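Local coordinates for protein Rho guanine nucleotide exchange factor 3 (Mus musculus, PDB 2Z0Q) that acts as a guanine nucleotide exchange factor for the small GTPases RhoA and RhoB, here as its DH-PH fragment, at residues C234-V248 and S325-W337. Sequence-based numbering, arbitrary orientation.
Sequences CHGELKNNRGVKLHV and SLQANDTFNKQQW. With SO4 (sulfate ion), chain B.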
ATOM      1  N   CYS A 234      -9.908   5.097   4.020  1.00 21.35           N
ATOM      2  CA  CYS A 234      -9.117   3.997   4.540  1.00 20.87           C
ATOM      3  C   CYS A 234     -10.015   2.762   4.605  1.00 19.79           C
ATOM      4  O   CYS A 234     -11.242   2.881   4.490  1.00 19.61           O
ATOM      5  CB  CYS A 234      -8.554   4.299   5.940  1.00 21.72           C
ATOM      6  SG  CYS A 234      -9.815   4.325   7.240  1.00 21.82           S
ATOM      7  N   HIS A 235      -9.398   1.588   4.745  1.00 19.34           N
ATOM      8  CA  HIS A 235     -10.167   0.347   4.855  1.00 19.17           C
ATOM      9  C   HIS A 235      -9.277  -0.711   5.497  1.00 19.71           C
ATOM     10  O   HIS A 235      -8.033  -0.587   5.523  1.00 20.59           O
ATOM     11  CB  HIS A 235     -10.686  -0.107   3.447  1.00 19.20           C
ATOM     12  CG  HIS A 235      -9.616  -0.661   2.551  1.00 20.39           C
ATOM     13  ND1 HIS A 235      -9.288  -1.998   2.521  1.00 19.29           N
ATOM     14  CD2 HIS A 235      -8.735  -0.036   1.728  1.00 22.78           C
ATOM     15  CE1 HIS A 235      -8.243  -2.177   1.726  1.00 22.86           C
ATOM     16  NE2 HIS A 235      -7.886  -0.999   1.235  1.00 23.57           N
ATOM     17  N   GLY A 236      -9.881  -1.761   6.043  1.00 18.01           N
ATOM     18  CA  GLY A 236      -9.064  -2.761   6.668  1.00 17.99           C
ATOM     19  C   GLY A 236      -9.896  -3.739   7.479  1.00 18.08           C
ATOM     20  O   GLY A 236     -11.095  -3.536   7.660  1.00 16.34           O
ATOM     21  N   GLU A 237      -9.238  -4.803   7.930  1.00 20.77           N
ATOM     22  CA  GLU A 237      -9.903  -5.828   8.731  1.00 21.29           C
ATOM     23  C   GLU A 237     -10.050  -5.345  10.172  1.00 20.38           C
ATOM     24  O   GLU A 237      -9.110  -4.782  10.735  1.00 18.55           O
ATOM     25  CB  GLU A 237      -9.081  -7.108   8.716  1.00 27.10           C
ATOM     26  CG  GLU A 237      -8.964  -7.712   7.310  1.00 36.55           C
ATOM     27  CD  GLU A 237      -7.816  -8.702   7.192  1.00 43.26           C
ATOM     28  OE1 GLU A 237      -6.663  -8.317   7.530  1.00 46.26           O
ATOM     29  OE2 GLU A 237      -8.068  -9.858   6.754  1.00 47.17           O
ATOM     30  N   LEU A 238     -11.234  -5.552  10.752  1.00 16.95           N
ATOM     31  CA  LEU A 238     -11.478  -5.204  12.130  1.00 15.80           C
ATOM     32  C   LEU A 238     -12.279  -6.378  12.664  1.00 17.30           C
ATOM     33  O   LEU A 238     -13.075  -6.962  11.916  1.00 18.38           O
ATOM     34  CB  LEU A 238     -12.300  -3.904  12.253  1.00 16.54           C
ATOM     35  CG  LEU A 238     -11.559  -2.643  11.795  1.00 16.73           C
ATOM     36  CD1 LEU A 238     -12.512  -1.443  11.753  1.00 17.53           C
ATOM     37  CD2 LEU A 238     -10.392  -2.378  12.768  1.00 18.93           C
ATOM     38  N   LYS A 239     -12.077  -6.716  13.933  1.00 15.51           N
ATOM     39  CA  LYS A 239     -12.810  -7.827  14.547  1.00 16.25           C
ATOM     40  C   LYS A 239     -13.808  -7.290  15.559  1.00 14.62           C
ATOM     41  O   LYS A 239     -13.439  -6.476  16.399  1.00 17.72           O
ATOM     42  CB  LYS A 239     -11.830  -8.746  15.273  1.00 20.01           C
ATOM     43  CG  LYS A 239     -12.532  -9.916  15.943  1.00 22.15           C
ATOM     44  CD  LYS A 239     -11.559 -11.072  16.143  1.00 27.44           C
ATOM     45  CE  LYS A 239     -10.972 -11.075  17.523  1.00 30.54           C
ATOM     46  NZ  LYS A 239     -10.072 -12.266  17.700  1.00 34.02           N
ATOM     47  N   ASN A 240     -15.063  -7.718  15.498  1.00 16.35           N
ATOM     48  CA  ASN A 240     -15.977  -7.164  16.474  1.00 16.67           C
ATOM     49  C   ASN A 240     -15.959  -7.902  17.828  1.00 16.19           C
ATOM     50  O   ASN A 240     -15.164  -8.855  18.019  1.00 18.07           O
ATOM     51  CB  ASN A 240     -17.391  -7.009  15.858  1.00 15.92           C
ATOM     52  CG  ASN A 240     -18.172  -8.313  15.780  1.00 16.41           C
ATOM     53  OD1 ASN A 240     -17.736  -9.372  16.247  1.00 15.62           O
ATOM     54  ND2 ASN A 240     -19.366  -8.217  15.193  1.00 15.74           N
ATOM     55  N   ASN A 241     -16.776  -7.439  18.776  1.00 16.47           N
ATOM     56  CA  ASN A 241     -16.780  -8.012  20.129  1.00 18.02           C
ATOM     57  C   ASN A 241     -17.507  -9.343  20.241  1.00 19.54           C
ATOM     58  O   ASN A 241     -17.689  -9.862  21.336  1.00 20.34           O
ATOM     59  CB  ASN A 241     -17.317  -7.000  21.178  1.00 16.80           C
ATOM     60  CG  ASN A 241     -18.727  -6.521  20.881  1.00 19.81           C
ATOM     61  OD1 ASN A 241     -19.253  -6.752  19.793  1.00 19.96           O
ATOM     62  ND2 ASN A 241     -19.348  -5.837  21.854  1.00 20.76           N
ATOM     63  N   ARG A 242     -17.910  -9.891  19.095  1.00 18.55           N
ATOM     64  CA  ARG A 242     -18.535 -11.210  19.064  1.00 19.06           C
ATOM     65  C   ARG A 242     -17.612 -12.143  18.269  1.00 19.32           C
ATOM     66  O   ARG A 242     -17.994 -13.257  17.921  1.00 18.97           O
ATOM     67  CB  ARG A 242     -19.951 -11.171  18.446  1.00 20.52           C
ATOM     68  CG  ARG A 242     -20.961 -10.384  19.304  1.00 22.39           C
ATOM     69  CD  ARG A 242     -22.384 -10.349  18.711  1.00 22.41           C
ATOM     70  NE  ARG A 242     -22.491  -9.764  17.362  1.00 23.30           N
ATOM     71  CZ  ARG A 242     -22.581  -8.460  17.079  1.00 24.34           C
ATOM     72  NH1 ARG A 242     -22.572  -7.549  18.054  1.00 25.32           N
ATOM     73  NH2 ARG A 242     -22.697  -8.059  15.814  1.00 24.38           N
ATOM     74  N   GLY A 243     -16.386 -11.682  18.005  1.00 17.53           N
ATOM     75  CA  GLY A 243     -15.421 -12.509  17.299  1.00 19.18           C
ATOM     76  C   GLY A 243     -15.542 -12.548  15.777  1.00 18.95           C
ATOM     77  O   GLY A 243     -14.780 -13.243  15.112  1.00 19.48           O
ATOM     78  N   VAL A 244     -16.469 -11.783  15.219  1.00 19.25           N
ATOM     79  CA  VAL A 244     -16.656 -11.747  13.763  1.00 17.94           C
ATOM     80  C   VAL A 244     -15.575 -10.917  13.057  1.00 19.00           C
ATOM     81  O   VAL A 244     -15.355  -9.752  13.412  1.00 16.77           O
ATOM     82  CB  VAL A 244     -18.034 -11.152  13.425  1.00 19.44           C
ATOM     83  CG1 VAL A 244     -18.267 -11.150  11.897  1.00 19.06           C
ATOM     84  CG2 VAL A 244     -19.117 -11.967  14.118  1.00 19.04           C
ATOM     85  N   LYS A 245     -14.924 -11.507  12.045  1.00 18.18           N
ATOM     86  CA  LYS A 245     -13.889 -10.777  11.301  1.00 19.23           C
ATOM     87  C   LYS A 245     -14.569  -9.996  10.182  1.00 19.46           C
ATOM     88  O   LYS A 245     -15.228 -10.567   9.316  1.00 18.52           O
ATOM     89  CB  LYS A 245     -12.842 -11.752  10.758  1.00 22.86           C
ATOM     90  CG  LYS A 245     -12.191 -12.596  11.852  1.00 27.44           C
ATOM     91  CD  LYS A 245     -11.006 -13.415  11.346  1.00 32.39           C
ATOM     92  CE  LYS A 245     -10.449 -14.354  12.485  1.00 33.36           C
ATOM     93  NZ  LYS A 245      -9.148 -14.999  12.095  1.00 37.24           N
ATOM     94  N   LEU A 246     -14.447  -8.668  10.235  1.00 17.60           N
ATOM     95  CA  LEU A 246     -15.086  -7.793   9.271  1.00 16.06           C
ATOM     96  C   LEU A 246     -14.049  -7.033   8.445  1.00 18.23           C
ATOM     97  O   LEU A 246     -12.881  -6.957   8.836  1.00 20.32           O
ATOM     98  CB  LEU A 246     -15.986  -6.777  10.026  1.00 15.17           C
ATOM     99  CG  LEU A 246     -17.028  -7.360  11.008  1.00 15.76           C
ATOM    100  CD1 LEU A 246     -17.551  -6.314  12.000  1.00 17.81           C
ATOM    101  CD2 LEU A 246     -18.149  -7.999  10.183  1.00 15.53           C
ATOM    102  N   HIS A 247     -14.462  -6.588   7.257  1.00 16.01           N
ATOM    103  CA  HIS A 247     -13.616  -5.730   6.457  1.00 16.71           C
ATOM    104  C   HIS A 247     -14.435  -4.454   6.390  1.00 16.22           C
ATOM    105  O   HIS A 247     -15.580  -4.429   5.880  1.00 17.05           O
ATOM    106  CB  HIS A 247     -13.352  -6.246   5.031  1.00 15.93           C
ATOM    107  CG  HIS A 247     -12.192  -5.553   4.402  1.00 19.25           C
ATOM    108  ND1 HIS A 247     -10.928  -6.110   4.346  1.00 22.82           N
ATOM    109  CD2 HIS A 247     -12.071  -4.293   3.919  1.00 18.97           C
ATOM    110  CE1 HIS A 247     -10.080  -5.219   3.852  1.00 19.85           C
ATOM    111  NE2 HIS A 247     -10.751  -4.111   3.581  1.00 19.09           N
ATOM    112  N   VAL A 248     -13.852  -3.374   6.895  1.00 15.98           N
ATOM    113  CA  VAL A 248     -14.570  -2.124   6.952  1.00 14.46           C
ATOM    114  C   VAL A 248     -13.997  -1.100   5.973  1.00 14.41           C
ATOM    115  O   VAL A 248     -12.791  -0.970   5.835  1.00 14.73           O
ATOM    116  CB  VAL A 248     -14.541  -1.581   8.395  1.00 14.40           C
ATOM    117  CG1 VAL A 248     -15.255  -0.267   8.479  1.00 14.08           C
ATOM    118  CG2 VAL A 248     -15.165  -2.618   9.331  1.00 17.77           C
ATOM    119  N   SER A 325     -18.605  -2.598  18.178  1.00 14.06           N
ATOM    120  CA  SER A 325     -17.374  -2.452  18.982  1.00 14.71           C
ATOM    121  C   SER A 325     -16.369  -3.191  18.107  1.00 15.07           C
ATOM    122  O   SER A 325     -16.492  -4.388  17.935  1.00 13.50           O
ATOM    123  CB  SER A 325     -17.547  -3.141  20.341  1.00 16.54           C
ATOM    124  OG  SER A 325     -18.464  -2.378  21.097  1.00 18.04           O
ATOM    125  N   LEU A 326     -15.396  -2.455  17.576  1.00 13.20           N
ATOM    126  CA  LEU A 326     -14.462  -2.980  16.590  1.00 15.46           C
ATOM    127  C   LEU A 326     -13.030  -2.942  17.125  1.00 16.62           C
ATOM    128  O   LEU A 326     -12.645  -1.952  17.724  1.00 15.60           O
ATOM    129  CB  LEU A 326     -14.576  -2.109  15.322  1.00 15.20           C
ATOM    130  CG  LEU A 326     -15.953  -2.035  14.658  1.00 16.97           C
ATOM    131  CD1 LEU A 326     -15.920  -1.055  13.471  1.00 18.02           C
ATOM    132  CD2 LEU A 326     -16.339  -3.441  14.150  1.00 17.91           C
ATOM    133  N   GLN A 327     -12.257  -3.989  16.854  1.00 16.02           N
ATOM    134  CA  GLN A 327     -10.884  -4.104  17.349  1.00 17.31           C
ATOM    135  C   GLN A 327      -9.872  -3.985  16.228  1.00 17.42           C
ATOM    136  O   GLN A 327      -9.949  -4.733  15.250  1.00 17.75           O
ATOM    137  CB  GLN A 327     -10.661  -5.455  18.051  1.00 17.78           C
ATOM    138  CG  GLN A 327      -9.237  -5.598  18.616  1.00 17.95           C
ATOM    139  CD  GLN A 327      -9.014  -6.947  19.263  1.00 18.12           C
ATOM    140  OE1 GLN A 327      -9.259  -7.979  18.635  1.00 18.49           O
ATOM    141  NE2 GLN A 327      -8.547  -6.955  20.511  1.00 18.52           N
ATOM    142  N   ALA A 328      -8.953  -3.024  16.371  1.00 17.52           N
ATOM    143  CA  ALA A 328      -7.904  -2.800  15.374  1.00 18.26           C
ATOM    144  C   ALA A 328      -6.776  -3.785  15.605  1.00 20.63           C
ATOM    145  O   ALA A 328      -6.715  -4.473  16.623  1.00 19.82           O
ATOM    146  CB  ALA A 328      -7.381  -1.355  15.449  1.00 19.43           C
ATOM    147  N   ASN A 329      -5.855  -3.827  14.645  1.00 24.18           N
ATOM    148  CA  ASN A 329      -4.756  -4.766  14.668  1.00 28.48           C
ATOM    149  C   ASN A 329      -3.701  -4.514  15.743  1.00 27.96           C
ATOM    150  O   ASN A 329      -3.091  -5.457  16.240  1.00 29.71           O
ATOM    151  CB  ASN A 329      -4.158  -4.805  13.250  1.00 31.31           C
ATOM    152  CG  ASN A 329      -5.238  -5.036  12.168  1.00 36.11           C
ATOM    153  OD1 ASN A 329      -5.260  -4.347  11.142  1.00 39.69           O
ATOM    154  ND2 ASN A 329      -6.133  -6.009  12.399  1.00 36.63           N
ATOM    155  N   ASP A 330      -3.505  -3.249  16.108  1.00 27.27           N
ATOM    156  CA  ASP A 330      -2.541  -2.855  17.138  1.00 26.76           C
ATOM    157  C   ASP A 330      -2.846  -1.401  17.527  1.00 26.57           C
ATOM    158  O   ASP A 330      -3.753  -0.772  16.976  1.00 24.52           O
ATOM    159  CB  ASP A 330      -1.098  -2.936  16.603  1.00 29.35           C
ATOM    160  CG  ASP A 330      -0.954  -2.262  15.258  1.00 30.36           C
ATOM    161  OD1 ASP A 330      -1.435  -1.137  15.099  1.00 31.08           O
ATOM    162  OD2 ASP A 330      -0.353  -2.858  14.337  1.00 37.31           O
ATOM    163  N   THR A 331      -2.072  -0.858  18.461  1.00 27.33           N
ATOM    164  CA  THR A 331      -2.298   0.514  18.902  1.00 27.16           C
ATOM    165  C   THR A 331      -2.217   1.512  17.765  1.00 24.63           C
ATOM    166  O   THR A 331      -3.018   2.415  17.668  1.00 23.61           O
ATOM    167  CB  THR A 331      -1.301   0.927  20.011  1.00 29.12           C
ATOM    168  OG1 THR A 331      -1.360  -0.023  21.083  1.00 30.64           O
ATOM    169  CG2 THR A 331      -1.668   2.282  20.553  1.00 31.30           C
ATOM    170  N   PHE A 332      -1.246   1.351  16.881  1.00 25.49           N
ATOM    171  CA  PHE A 332      -1.103   2.270  15.765  1.00 23.73           C
ATOM    172  C   PHE A 332      -2.289   2.228  14.798  1.00 23.12           C
ATOM    173  O   PHE A 332      -2.799   3.272  14.366  1.00 21.87           O
ATOM    174  CB  PHE A 332       0.210   1.939  15.022  1.00 26.15           C
ATOM    175  CG  PHE A 332       0.407   2.717  13.761  1.00 28.31           C
ATOM    176  CD1 PHE A 332       0.582   4.097  13.792  1.00 30.72           C
ATOM    177  CD2 PHE A 332       0.413   2.069  12.535  1.00 30.28           C
ATOM    178  CE1 PHE A 332       0.753   4.830  12.623  1.00 29.90           C
ATOM    179  CE2 PHE A 332       0.581   2.773  11.364  1.00 31.71           C
ATOM    180  CZ  PHE A 332       0.753   4.171  11.402  1.00 32.85           C
ATOM    181  N   ASN A 333      -2.741   1.018  14.471  1.00 21.51           N
ATOM    182  CA  ASN A 333      -3.877   0.871  13.561  1.00 22.11           C
ATOM    183  C   ASN A 333      -5.156   1.461  14.180  1.00 19.07           C
ATOM    184  O   ASN A 333      -5.988   2.010  13.471  1.00 18.89           O
ATOM    185  CB  ASN A 333      -4.109  -0.613  13.211  1.00 21.28           C
ATOM    186  CG  ASN A 333      -5.121  -0.805  12.072  1.00 25.36           C
ATOM    187  OD1 ASN A 333      -5.036  -0.149  11.021  1.00 27.38           O
ATOM    188  ND2 ASN A 333      -6.077  -1.707  12.268  1.00 20.54           N
ATOM    189  N   LYS A 334      -5.315   1.324  15.494  1.00 20.74           N
ATOM    190  CA  LYS A 334      -6.504   1.895  16.144  1.00 18.19           C
ATOM    191  C   LYS A 334      -6.491   3.415  15.996  1.00 18.80           C
ATOM    192  O   LYS A 334      -7.493   4.027  15.613  1.00 16.59           O
ATOM    193  CB  LYS A 334      -6.572   1.520  17.631  1.00 19.67           C
ATOM    194  CG  LYS A 334      -7.632   2.410  18.374  1.00 16.45           C
ATOM    195  CD  LYS A 334      -7.994   1.847  19.748  1.00 17.64           C
ATOM    196  CE  LYS A 334      -8.647   2.954  20.624  1.00 17.06           C
ATOM    197  NZ  LYS A 334      -9.095   2.365  21.925  1.00 17.71           N
ATOM    198  N   GLN A 335      -5.338   4.047  16.260  1.00 18.55           N
ATOM    199  CA  GLN A 335      -5.268   5.499  16.100  1.00 18.73           C
ATOM    200  C   GLN A 335      -5.553   5.928  14.653  1.00 18.51           C
ATOM    201  O   GLN A 335      -6.228   6.926  14.444  1.00 18.15           O
ATOM    202  CB  GLN A 335      -3.883   6.049  16.558  1.00 19.39           C
ATOM    203  CG  GLN A 335      -3.851   7.587  16.718  1.00 20.57           C
ATOM    204  CD  GLN A 335      -4.807   8.089  17.801  1.00 20.35           C
ATOM    205  OE1 GLN A 335      -4.815   7.561  18.916  1.00 22.31           O
ATOM    206  NE2 GLN A 335      -5.596   9.107  17.481  1.00 20.50           N
ATOM    207  N   GLN A 336      -5.034   5.173  13.674  1.00 20.80           N
ATOM    208  CA  GLN A 336      -5.251   5.465  12.250  1.00 21.58           C
ATOM    209  C   GLN A 336      -6.748   5.519  11.951  1.00 20.57           C
ATOM    210  O   GLN A 336      -7.234   6.425  11.294  1.00 20.89           O
ATOM    211  CB  GLN A 336      -4.598   4.381  11.376  1.00 26.78           C
ATOM    212  CG  GLN A 336      -3.065   4.212  11.551  1.00 31.73           C
ATOM    213  CD  GLN A 336      -2.485   3.131  10.617  1.00 35.32           C
ATOM    214  OE1 GLN A 336      -2.824   1.934  10.720  1.00 33.43           O
ATOM    215  NE2 GLN A 336      -1.607   3.557   9.690  1.00 38.32           N
ATOM    216  N   TRP A 337      -7.477   4.517  12.439  1.00 18.62           N
ATOM    217  CA  TRP A 337      -8.932   4.486  12.270  1.00 17.35           C
ATOM    218  C   TRP A 337      -9.601   5.679  12.936  1.00 17.58           C
ATOM    219  O   TRP A 337     -10.456   6.329  12.350  1.00 17.24           O
ATOM    220  CB  TRP A 337      -9.507   3.180  12.826  1.00 17.66           C
ATOM    221  CG  TRP A 337      -9.518   2.078  11.807  1.00 17.60           C
ATOM    222  CD1 TRP A 337      -8.661   1.017  11.717  1.00 19.10           C
ATOM    223  CD2 TRP A 337     -10.421   1.960  10.705  1.00 17.69           C
ATOM    224  NE1 TRP A 337      -8.986   0.243  10.617  1.00 17.97           N
ATOM    225  CE2 TRP A 337     -10.057   0.800   9.987  1.00 17.65           C
ATOM    226  CE3 TRP A 337     -11.503   2.718  10.259  1.00 19.24           C
ATOM    227  CZ2 TRP A 337     -10.746   0.390   8.837  1.00 19.31           C
ATOM    228  CZ3 TRP A 337     -12.184   2.314   9.117  1.00 20.63           C
ATOM    229  CH2 TRP A 337     -11.798   1.155   8.425  1.00 19.42           C
TER
HETATM  230  S   SO4 B 501     -23.063  -4.111  22.595  1.00 30.28           S
HETATM  231  O1  SO4 B 501     -24.424  -4.350  22.050  1.00 27.71           O
HETATM  232  O2  SO4 B 501     -22.054  -4.440  21.545  1.00 28.65           O
HETATM  233  O3  SO4 B 501     -22.917  -2.713  23.006  1.00 31.88           O
HETATM  234  O4  SO4 B 501     -22.858  -4.978  23.784  1.00 27.88           O
HETATM  235  O   HOH W   1      -7.778  -2.442  10.053  1.00 21.30           O
HETATM  236  O   HOH W   2      -5.212  -6.400   9.040  1.00 53.31           O
HETATM  237  O   HOH W   3     -20.166  -5.041  17.965  1.00 17.08           O
HETATM  238  O   HOH W   4     -18.845  -3.473  24.168  1.00 17.83           O
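Leu-238 and Trp-337 meet inside the PH domain, where the C-terminal helix that closes one end of the PH-fold β-barrel lays its tryptophan against the first β-hairpin, 234-248. The side chain of Leu-238 runs outward from the hairpin strand to the indole. Its CB sits near Gln-327 O; CG, anti to the carbonyl carbon (chi1 -68°), comes 4.0 Å from Trp-337 NE1. There the branches part: CD1 lies over the six-membered ring as a CH-pi contact, 4.0 Å from its centroid, and also touches Leu-326 CD1, while CD2 turns to Gln-327 O and Ala-328 CA, with Trp-337 NE1 close by. On the opposite face of the indole comes Cys-234 SG, 3.8 Å from the same centroid, a sulfur-aromatic contact. Val-248 O approaches the ring edge in plane, and Val-248 CG1 touches Trp-337 CH2. With an alanine in place of Trp-337, Leu-238 and Cys-234 would probably lose the ring between them and a gap would open between helix and hairpin. Farther along, strand 325-327 pairs antiparallel with 234-240: Lys-239 N gives a nearly straight bond to Gln-327 O, and Gln-327 N returns one to Lys-239 O. Back at the indole, a water accepts from Trp-337 NE1 and donates to Glu-237 O at 2.8 Å.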